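Local coordinates for uncharacterized NTF-2 like protein (Silicibacter pomeroyi DSS-3, PDB 3FKA) that is of unknown function but has the NTF2-like fold and, as its putative lumazine-binding family suggests, may bind a small ligand, at residues H87-W92 against R96-L101; T12-T17 against W110-K115; I33-A38 against T102-E107. All coordinates share one frame; numbering follows the deposited sequence.

Interaction 1: residues H87-W92 against R96-L101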
# COMPACT_ATOMS: atom_id res chain seq x y z
N HIS B 87 7.66 0.84 -2.41
CA HIS B 87 7.57 0.26 -3.76
C HIS B 87 8.16 1.37 -4.64
O HIS B 87 7.58 2.46 -4.74
CB HIS B 87 6.16 -0.14 -4.19
CG HIS B 87 6.03 -0.52 -5.63
ND1 HIS B 87 4.81 -0.53 -6.29
CD2 HIS B 87 6.96 -0.85 -6.56
CE1 HIS B 87 5.00 -0.91 -7.55
NE2 HIS B 87 6.30 -1.11 -7.73
N VAL B 88 9.30 1.08 -5.27
CA VAL B 88 9.97 1.99 -6.15
C VAL B 88 10.11 1.40 -7.55
O VAL B 88 10.44 0.21 -7.68
CB VAL B 88 11.43 2.31 -5.63
CG1 VAL B 88 12.15 3.34 -6.54
CG2 VAL B 88 11.42 2.82 -4.17
N GLU B 89 9.80 2.20 -8.57
CA GLU B 89 9.98 1.84 -9.96
C GLU B 89 11.28 2.45 -10.38
O GLU B 89 11.52 3.60 -10.05
CB GLU B 89 8.94 2.46 -10.89
CG GLU B 89 7.52 2.05 -10.70
CD GLU B 89 6.61 2.72 -11.73
OE1 GLU B 89 6.99 3.75 -12.33
OE2 GLU B 89 5.50 2.23 -11.97
N ASN B 90 12.14 1.71 -11.08
CA ASN B 90 13.40 2.33 -11.51
C ASN B 90 14.03 1.61 -12.67
O ASN B 90 13.76 0.45 -12.89
CB ASN B 90 14.38 2.48 -10.35
CG ASN B 90 14.79 1.18 -9.75
OD1 ASN B 90 15.49 0.40 -10.37
ND2 ASN B 90 14.46 0.99 -8.50
N ASP B 91 14.84 2.34 -13.43
CA ASP B 91 15.58 1.78 -14.54
C ASP B 91 17.00 1.56 -14.07
O ASP B 91 17.54 2.35 -13.32
CB ASP B 91 15.63 2.71 -15.75
CG ASP B 91 14.34 2.79 -16.49
OD1 ASP B 91 13.45 1.97 -16.22
OD2 ASP B 91 14.22 3.64 -17.40
N TRP B 92 17.57 0.45 -14.51
CA TRP B 92 18.96 0.13 -14.21
C TRP B 92 19.46 -0.82 -15.29
O TRP B 92 18.80 -1.80 -15.61
CB TRP B 92 19.13 -0.51 -12.83
CG TRP B 92 20.57 -0.91 -12.56
CD1 TRP B 92 21.60 -0.08 -12.26
CD2 TRP B 92 21.12 -2.23 -12.56
NE1 TRP B 92 22.76 -0.79 -12.07
CE2 TRP B 92 22.49 -2.12 -12.24
CE3 TRP B 92 20.58 -3.50 -12.81
CZ2 TRP B 92 23.35 -3.23 -12.17
CZ3 TRP B 92 21.43 -4.62 -12.71
CH2 TRP B 92 22.80 -4.47 -12.41
N ARG B 96 13.71 -2.28 -16.61
CA ARG B 96 12.78 -1.63 -15.68
C ARG B 96 12.48 -2.59 -14.55
O ARG B 96 12.06 -3.71 -14.79
CB ARG B 96 11.46 -1.29 -16.35
CG ARG B 96 10.40 -0.60 -15.44
CD ARG B 96 10.79 0.77 -14.92
NE ARG B 96 10.93 1.72 -16.04
CZ ARG B 96 9.99 2.54 -16.50
NH1 ARG B 96 8.74 2.56 -16.02
NH2 ARG B 96 10.32 3.35 -17.52
N PHE B 97 12.60 -2.11 -13.32
CA PHE B 97 12.36 -2.91 -12.15
C PHE B 97 11.29 -2.34 -11.23
O PHE B 97 11.06 -1.14 -11.23
CB PHE B 97 13.62 -2.91 -11.29
CG PHE B 97 14.81 -3.60 -11.90
CD1 PHE B 97 15.60 -2.96 -12.85
CD2 PHE B 97 15.20 -4.85 -11.45
CE1 PHE B 97 16.72 -3.57 -13.40
CE2 PHE B 97 16.34 -5.48 -12.00
CZ PHE B 97 17.09 -4.84 -12.99
N ASP B 98 10.66 -3.25 -10.47
CA ASP B 98 9.79 -2.92 -9.37
C ASP B 98 10.62 -3.43 -8.20
O ASP B 98 10.98 -4.61 -8.20
CB ASP B 98 8.47 -3.64 -9.39
CG ASP B 98 7.54 -3.08 -10.42
OD1 ASP B 98 7.17 -1.89 -10.31
OD2 ASP B 98 7.19 -3.82 -11.33
N ASP B 99 10.94 -2.55 -7.26
CA ASP B 99 11.66 -2.86 -6.05
C ASP B 99 10.75 -2.71 -4.85
O ASP B 99 10.02 -1.71 -4.77
CB ASP B 99 12.81 -1.88 -5.80
CG ASP B 99 13.94 -1.98 -6.79
OD1 ASP B 99 14.10 -2.97 -7.54
OD2 ASP B 99 14.74 -1.03 -6.78
N PHE B 100 10.77 -3.70 -3.94
CA PHE B 100 10.06 -3.64 -2.68
C PHE B 100 11.16 -3.60 -1.62
O PHE B 100 11.89 -4.59 -1.47
CB PHE B 100 9.10 -4.78 -2.41
CG PHE B 100 7.94 -4.88 -3.35
CD1 PHE B 100 7.38 -3.76 -4.00
CD2 PHE B 100 7.26 -6.09 -3.46
CE1 PHE B 100 6.27 -3.89 -4.76
CE2 PHE B 100 6.14 -6.20 -4.21
CZ PHE B 100 5.63 -5.11 -4.87
N LEU B 101 11.27 -2.47 -0.92
CA LEU B 101 12.30 -2.25 0.08
C LEU B 101 11.73 -2.27 1.50
O LEU B 101 10.65 -1.76 1.70
CB LEU B 101 12.91 -0.86 -0.13
CG LEU B 101 13.57 -0.41 -1.46
CD1 LEU B 101 13.79 1.12 -1.46
CD2 LEU B 101 14.88 -1.13 -1.76

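Interaction 2: residues T12-T17 against W110-K115. With EDO (1,2-ethanediol), chain Q.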
# COMPACT_ATOMS: atom_id res chain seq x y z
N THR B 12 11.86 9.51 1.11
CA THR B 12 11.88 9.99 -0.27
C THR B 12 13.33 10.32 -0.64
O THR B 12 13.79 9.95 -1.74
CB THR B 12 10.92 11.20 -0.45
OG1 THR B 12 9.57 10.78 -0.15
CG2 THR B 12 10.96 11.71 -1.86
N ALA B 13 14.04 11.01 0.27
CA ALA B 13 15.47 11.34 0.07
C ALA B 13 16.30 10.07 -0.03
O ALA B 13 17.21 9.99 -0.86
CB ALA B 13 16.00 12.20 1.19
N LEU B 14 16.01 9.09 0.83
CA LEU B 14 16.69 7.80 0.83
C LEU B 14 16.54 7.12 -0.53
O LEU B 14 17.52 6.60 -1.06
CB LEU B 14 16.17 6.90 1.95
CG LEU B 14 16.73 5.47 2.04
CD1 LEU B 14 18.21 5.52 2.30
CD2 LEU B 14 15.99 4.68 3.14
N VAL B 15 15.34 7.13 -1.10
CA VAL B 15 15.10 6.51 -2.41
C VAL B 15 15.95 7.20 -3.49
O VAL B 15 16.57 6.54 -4.30
CB VAL B 15 13.63 6.54 -2.81
CG1 VAL B 15 13.47 5.99 -4.23
CG2 VAL B 15 12.81 5.71 -1.84
N GLU B 16 15.97 8.53 -3.48
CA GLU B 16 16.77 9.28 -4.43
C GLU B 16 18.27 8.92 -4.29
O GLU B 16 18.96 8.70 -5.28
CB GLU B 16 16.57 10.78 -4.28
CG GLU B 16 17.38 11.58 -5.31
CD GLU B 16 17.04 13.06 -5.35
OE1 GLU B 16 16.30 13.57 -4.48
OE2 GLU B 16 17.54 13.75 -6.27
N THR B 17 18.75 8.84 -3.05
CA THR B 17 20.13 8.48 -2.79
C THR B 17 20.43 7.08 -3.31
O THR B 17 21.47 6.84 -3.94
CB THR B 17 20.45 8.59 -1.29
OG1 THR B 17 20.25 9.95 -0.87
CG2 THR B 17 21.88 8.18 -1.04
N TRP B 110 16.98 6.48 8.49
CA TRP B 110 16.38 5.36 7.77
C TRP B 110 17.45 4.64 6.98
O TRP B 110 18.24 5.30 6.28
CB TRP B 110 15.25 5.84 6.87
CG TRP B 110 14.07 6.37 7.64
CD1 TRP B 110 13.83 7.67 7.98
CD2 TRP B 110 12.99 5.61 8.16
NE1 TRP B 110 12.64 7.77 8.67
CE2 TRP B 110 12.11 6.51 8.80
CE3 TRP B 110 12.68 4.25 8.17
CZ2 TRP B 110 10.93 6.09 9.43
CZ3 TRP B 110 11.49 3.84 8.78
CH2 TRP B 110 10.63 4.75 9.39
N ARG B 111 17.50 3.31 7.10
CA ARG B 111 18.54 2.52 6.43
C ARG B 111 17.87 1.25 5.90
O ARG B 111 17.02 0.65 6.57
CB ARG B 111 19.69 2.25 7.38
CG ARG B 111 20.97 1.80 6.73
CD ARG B 111 22.04 1.64 7.77
NE ARG B 111 23.32 1.34 7.14
CZ ARG B 111 24.36 0.78 7.74
NH1 ARG B 111 24.30 0.37 9.00
NH2 ARG B 111 25.47 0.57 7.03
N ILE B 112 18.27 0.84 4.71
CA ILE B 112 17.62 -0.27 4.01
C ILE B 112 18.05 -1.65 4.54
O ILE B 112 19.24 -1.97 4.63
CB ILE B 112 17.86 -0.20 2.50
CG1 ILE B 112 17.40 1.15 1.93
CG2 ILE B 112 17.12 -1.37 1.83
CD1 ILE B 112 17.87 1.41 0.47
N VAL B 113 17.05 -2.45 4.88
CA VAL B 113 17.22 -3.79 5.41
C VAL B 113 17.25 -4.83 4.29
O VAL B 113 18.07 -5.75 4.33
CB VAL B 113 16.11 -4.11 6.44
CG1 VAL B 113 16.18 -5.61 6.90
CG2 VAL B 113 16.21 -3.15 7.62
N SER B 114 16.37 -4.67 3.29
CA SER B 114 16.31 -5.61 2.20
C SER B 114 15.61 -5.01 1.01
O SER B 114 14.83 -4.07 1.15
CB SER B 114 15.53 -6.87 2.62
OG SER B 114 15.47 -7.84 1.57
N LYS B 115 15.91 -5.59 -0.13
CA LYS B 115 15.30 -5.19 -1.40
C LYS B 115 14.94 -6.44 -2.18
O LYS B 115 15.79 -7.29 -2.39
CB LYS B 115 16.26 -4.39 -2.27
CG LYS B 115 15.61 -3.80 -3.56
CD LYS B 115 16.63 -3.62 -4.69
CE LYS B 115 17.88 -2.87 -4.28
NZ LYS B 115 18.82 -2.77 -5.42
C1 EDO Q . 23.13 5.74 7.72
O1 EDO Q . 22.73 5.23 9.01
C2 EDO Q . 22.00 5.63 6.72
O2 EDO Q . 20.79 6.08 7.31

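Interaction 3: residues I33-A38 against T102-E107. With EDO (1,2-ethanediol), chain R.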
# COMPACT_ATOMS: atom_id res chain seq x y z
N ILE B 33 23.76 3.59 3.08
CA ILE B 33 22.29 3.39 3.06
C ILE B 33 21.70 1.99 3.21
O ILE B 33 20.47 1.86 3.43
CB ILE B 33 21.70 4.09 1.80
CG1 ILE B 33 22.03 3.35 0.49
CG2 ILE B 33 22.16 5.58 1.83
CD1 ILE B 33 21.42 4.01 -0.73
N PHE B 34 22.55 0.98 3.04
CA PHE B 34 22.18 -0.42 3.21
C PHE B 34 22.94 -0.98 4.40
O PHE B 34 24.16 -0.76 4.53
CB PHE B 34 22.56 -1.28 2.01
CG PHE B 34 21.66 -1.16 0.82
CD1 PHE B 34 21.93 -0.25 -0.19
CD2 PHE B 34 20.55 -1.98 0.70
CE1 PHE B 34 21.10 -0.14 -1.29
CE2 PHE B 34 19.71 -1.87 -0.41
CZ PHE B 34 20.00 -0.95 -1.40
N PHE B 35 22.22 -1.68 5.28
CA PHE B 35 22.83 -2.39 6.39
C PHE B 35 23.83 -3.41 5.87
O PHE B 35 23.65 -3.96 4.77
CB PHE B 35 21.78 -3.12 7.24
CG PHE B 35 21.07 -2.25 8.24
CD1 PHE B 35 21.67 -2.00 9.46
CD2 PHE B 35 19.81 -1.73 8.00
CE1 PHE B 35 21.04 -1.22 10.44
CE2 PHE B 35 19.17 -0.94 8.99
CZ PHE B 35 19.80 -0.68 10.19
N GLY B 36 24.86 -3.69 6.66
CA GLY B 36 25.87 -4.68 6.31
C GLY B 36 25.31 -6.03 5.92
O GLY B 36 25.77 -6.63 4.97
N LYS B 37 24.27 -6.47 6.64
CA LYS B 37 23.61 -7.75 6.40
C LYS B 37 22.38 -7.66 5.48
O LYS B 37 21.59 -8.61 5.40
CB LYS B 37 23.22 -8.39 7.75
CG LYS B 37 24.37 -8.74 8.66
CD LYS B 37 23.81 -9.44 9.90
CE LYS B 37 24.88 -9.73 10.90
NZ LYS B 37 24.34 -10.35 12.16
N ALA B 38 22.24 -6.56 4.73
CA ALA B 38 21.13 -6.40 3.81
C ALA B 38 21.23 -7.38 2.65
O ALA B 38 22.33 -7.83 2.29
CB ALA B 38 21.08 -4.99 3.25
N THR B 102 12.45 -2.87 2.46
CA THR B 102 12.06 -2.87 3.88
C THR B 102 13.13 -1.94 4.46
O THR B 102 14.32 -2.04 4.08
CB THR B 102 12.02 -4.23 4.58
OG1 THR B 102 13.23 -4.95 4.35
CG2 THR B 102 10.85 -5.03 4.04
N VAL B 103 12.73 -1.03 5.35
CA VAL B 103 13.63 -0.00 5.88
C VAL B 103 13.38 0.15 7.37
O VAL B 103 12.24 -0.00 7.82
CB VAL B 103 13.36 1.36 5.18
CG1 VAL B 103 14.52 2.35 5.40
CG2 VAL B 103 13.12 1.20 3.65
N LEU B 104 14.45 0.46 8.10
CA LEU B 104 14.38 0.64 9.54
C LEU B 104 14.98 1.98 9.93
O LEU B 104 16.04 2.35 9.42
CB LEU B 104 15.17 -0.43 10.26
CG LEU B 104 15.16 -0.46 11.79
CD1 LEU B 104 13.79 -0.92 12.34
CD2 LEU B 104 16.28 -1.37 12.33
N LEU B 105 14.30 2.69 10.82
CA LEU B 105 14.78 3.94 11.37
C LEU B 105 15.67 3.49 12.52
O LEU B 105 15.15 3.00 13.52
CB LEU B 105 13.65 4.82 11.88
CG LEU B 105 14.03 6.10 12.63
CD1 LEU B 105 14.83 7.05 11.78
CD2 LEU B 105 12.75 6.77 13.12
N HIS B 106 16.98 3.70 12.40
CA HIS B 106 17.91 3.23 13.41
C HIS B 106 18.97 4.29 13.67
O HIS B 106 19.58 4.81 12.73
CB HIS B 106 18.53 1.92 12.94
CG HIS B 106 19.52 1.35 13.90
ND1 HIS B 106 19.17 0.87 15.14
CD2 HIS B 106 20.85 1.13 13.77
CE1 HIS B 106 20.26 0.43 15.76
NE2 HIS B 106 21.29 0.57 14.94
N GLU B 107 19.16 4.61 14.95
CA GLU B 107 20.13 5.65 15.35
C GLU B 107 19.89 6.99 14.62
O GLU B 107 20.82 7.64 14.16
CB GLU B 107 21.55 5.13 15.15
CG GLU B 107 21.81 3.93 16.01
CD GLU B 107 23.20 3.36 15.87
OE1 GLU B 107 23.96 3.73 14.94
OE2 GLU B 107 23.50 2.52 16.73
C1 EDO R . 23.86 -5.08 11.71
O1 EDO R . 24.13 -3.67 11.76
C2 EDO R . 23.10 -5.44 10.44
O2 EDO R . 23.94 -5.46 9.29

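Interaction 1: residues H87-W92 against R96-L101
V88 pairs with D99 and N90 with F97 in the two hydrogen-bonded pairs of an antiparallel hairpin, each closed by two backbone bonds; V88 N lies 2.9 Å from D99 O. In the non-hydrogen-bonded pairs that alternate with them, CA of H87 meets D99 O and CA of E89 meets F97 O in C-H...O contacts.

The polar side chains add three further bonds. H87 NE2 donates to D98 OD1 at 2.8 Å, nearly straight and in the imidazole plane, although the oxygen is met from above its carboxylate. The ring reaches D98 because chi1 of 171° places CG trans to the backbone N. Histidine suits this place, offering an N-H to D98 and a face to F100. N90 ND2 gives a hydrogen to D99 OD2 at 2.7 Å, and Y18 shares that oxygen. Next to the turn of the hairpin, R96 folds back at chi2 and chi3 to make a salt bridge, NE to D91 OD1, a short 2.5 Å, on the syn side of the carboxylate.

Among the rings, F100 turns its edge to the face of H87, CE1 lying 3.5 Å from CG with the planes at 87°, a T-shaped pair. CZ of F97 comes to the edge of the W92 indole, near its plane, 3.7 Å from CE3. A leucine in place of H87 would probably leave D98 OD1 without its imidazole donor and the F100 edge without an aromatic face.

D98 is also held by R118 and R120. V88, N90 and W92 pack on helix 4-24, whereas H87 and E89 touch strand 72-80; strand 109-119 flanks the other strand, and M85 of a second subunit packs on H87 and F100.

Interaction 2: residues T12-T17 against W110-K115
L14 and W110 mark the nearest approach of the two backbones, their CA atoms 7.4 Å apart, where helix 12-17 passes over strand 110-115. The segment axes come within 9.3 Å and their directions differ by 56°. No hydrogen bond links the two, and a separation of this size leaves room for one layer of side chains between helix and sheet.

From the helix segment, L14 alone touches the strand segment. L14 points from the helix toward the strand, and with CG trans to its backbone N (chi1 177°) its CD2 methyl is carried down between two strand residues. CD2 lies 4.0 Å from W110 CB and equally far from I112 CG1. It also rests 3.9 Å from W110 O, a van der Waals contact that asks nothing of the carbonyl. That oxygen accepts a hydrogen bond from O2 of a 1,2-ethanediol at 2.9 Å, a molecule probably left from crystallisation. A branched aliphatic side chain suits L14 because it can touch both strand residues at once. W110 and I112, two positions apart on the strand, face the helix together. The indole of W110 leads away from L14 and packs beside A10, L11 and H7, so its CB does the touching. R111, between them, points away from the helix and gives a hydrogen bond to the E31 carbonyl through NH2.

Beyond I112 the strand carries a classic beta bulge, V113 and S114 both facing T102. Helix 4-24 thus lies across the concave sheet as in other NTF2-like proteins: L14 also touches V103 of strand 95-106, V15 reaches W72 and I74 of strand 72-80, and I112 meets F34.

Interaction 3: residues I33-A38 against T102-E107
F35 and L104 bring the two backbones nearest, yet their CA atoms remain 9.5 Å apart, so no backbone hydrogen bond joins I33-A38 to T102-E107 and the contact is made by side chains alone. F35 supplies the reach: its CB points toward the strand, and with CG trans to the carbonyl carbon (chi1 -82°) the ring extends until its far end meets two residues.

CZ of F35 lies 4.0 Å from H106 CB, which sits at the ring edge and in its plane. The imidazole is inclined to the phenyl ring, the planes at 48° and the centroids 6.0 Å apart, and its CD2 is 4.1 Å from F35 CE1. L104 CD2 touches the same CZ at 4.2 Å. A long flat phenylalanine suits the wide gap, while L104 and H106, alternate residues of strand 102-106, both point toward it.

In this NTF2-like fold, the chain leaves helix 27-33 at F34, runs briefly beside strand 109-119, and turns the corner into strand 38-44. A type I turn from F35 to A38 makes that corner, closed by A38 N to F35 O at 3.0 Å; G36 and K37 stand at its exposed middle. K37 N donates to O2 of a 1,2-ethanediol at 2.9 Å, and the O1 end of the diol lies near the plane of the F35 ring, at its edge.

A second subunit meets this face of the sheet. Its H43 hydrogen-bonds to H106 ND1, the planes of the two imidazoles about 20° apart, and its W50 ring packs on F35, while its L48 touches L104 and H106.

How the interactions relate
Along the chain the contacts nest: interaction 2 spans the longest loop, interaction 3 lies within it, and the hairpin of interaction 1 within both. Strand 95-106 carries one side of interactions 1 and 3, whose centres lie about 18 Å apart on opposite sides of the chain's centre. Interaction 2 is about 12 Å from the first and 8 Å from the third. It uses the neighbouring strand 109-119 of the same sheet, and its V15 CG1 meets V88 CG1 at 3.8 Å. Together they connect a curved sheet to the helix 4-24 lying across it and to the corner after helix 27-33; all three also touch the second subunit, so fold and assembly share these strands.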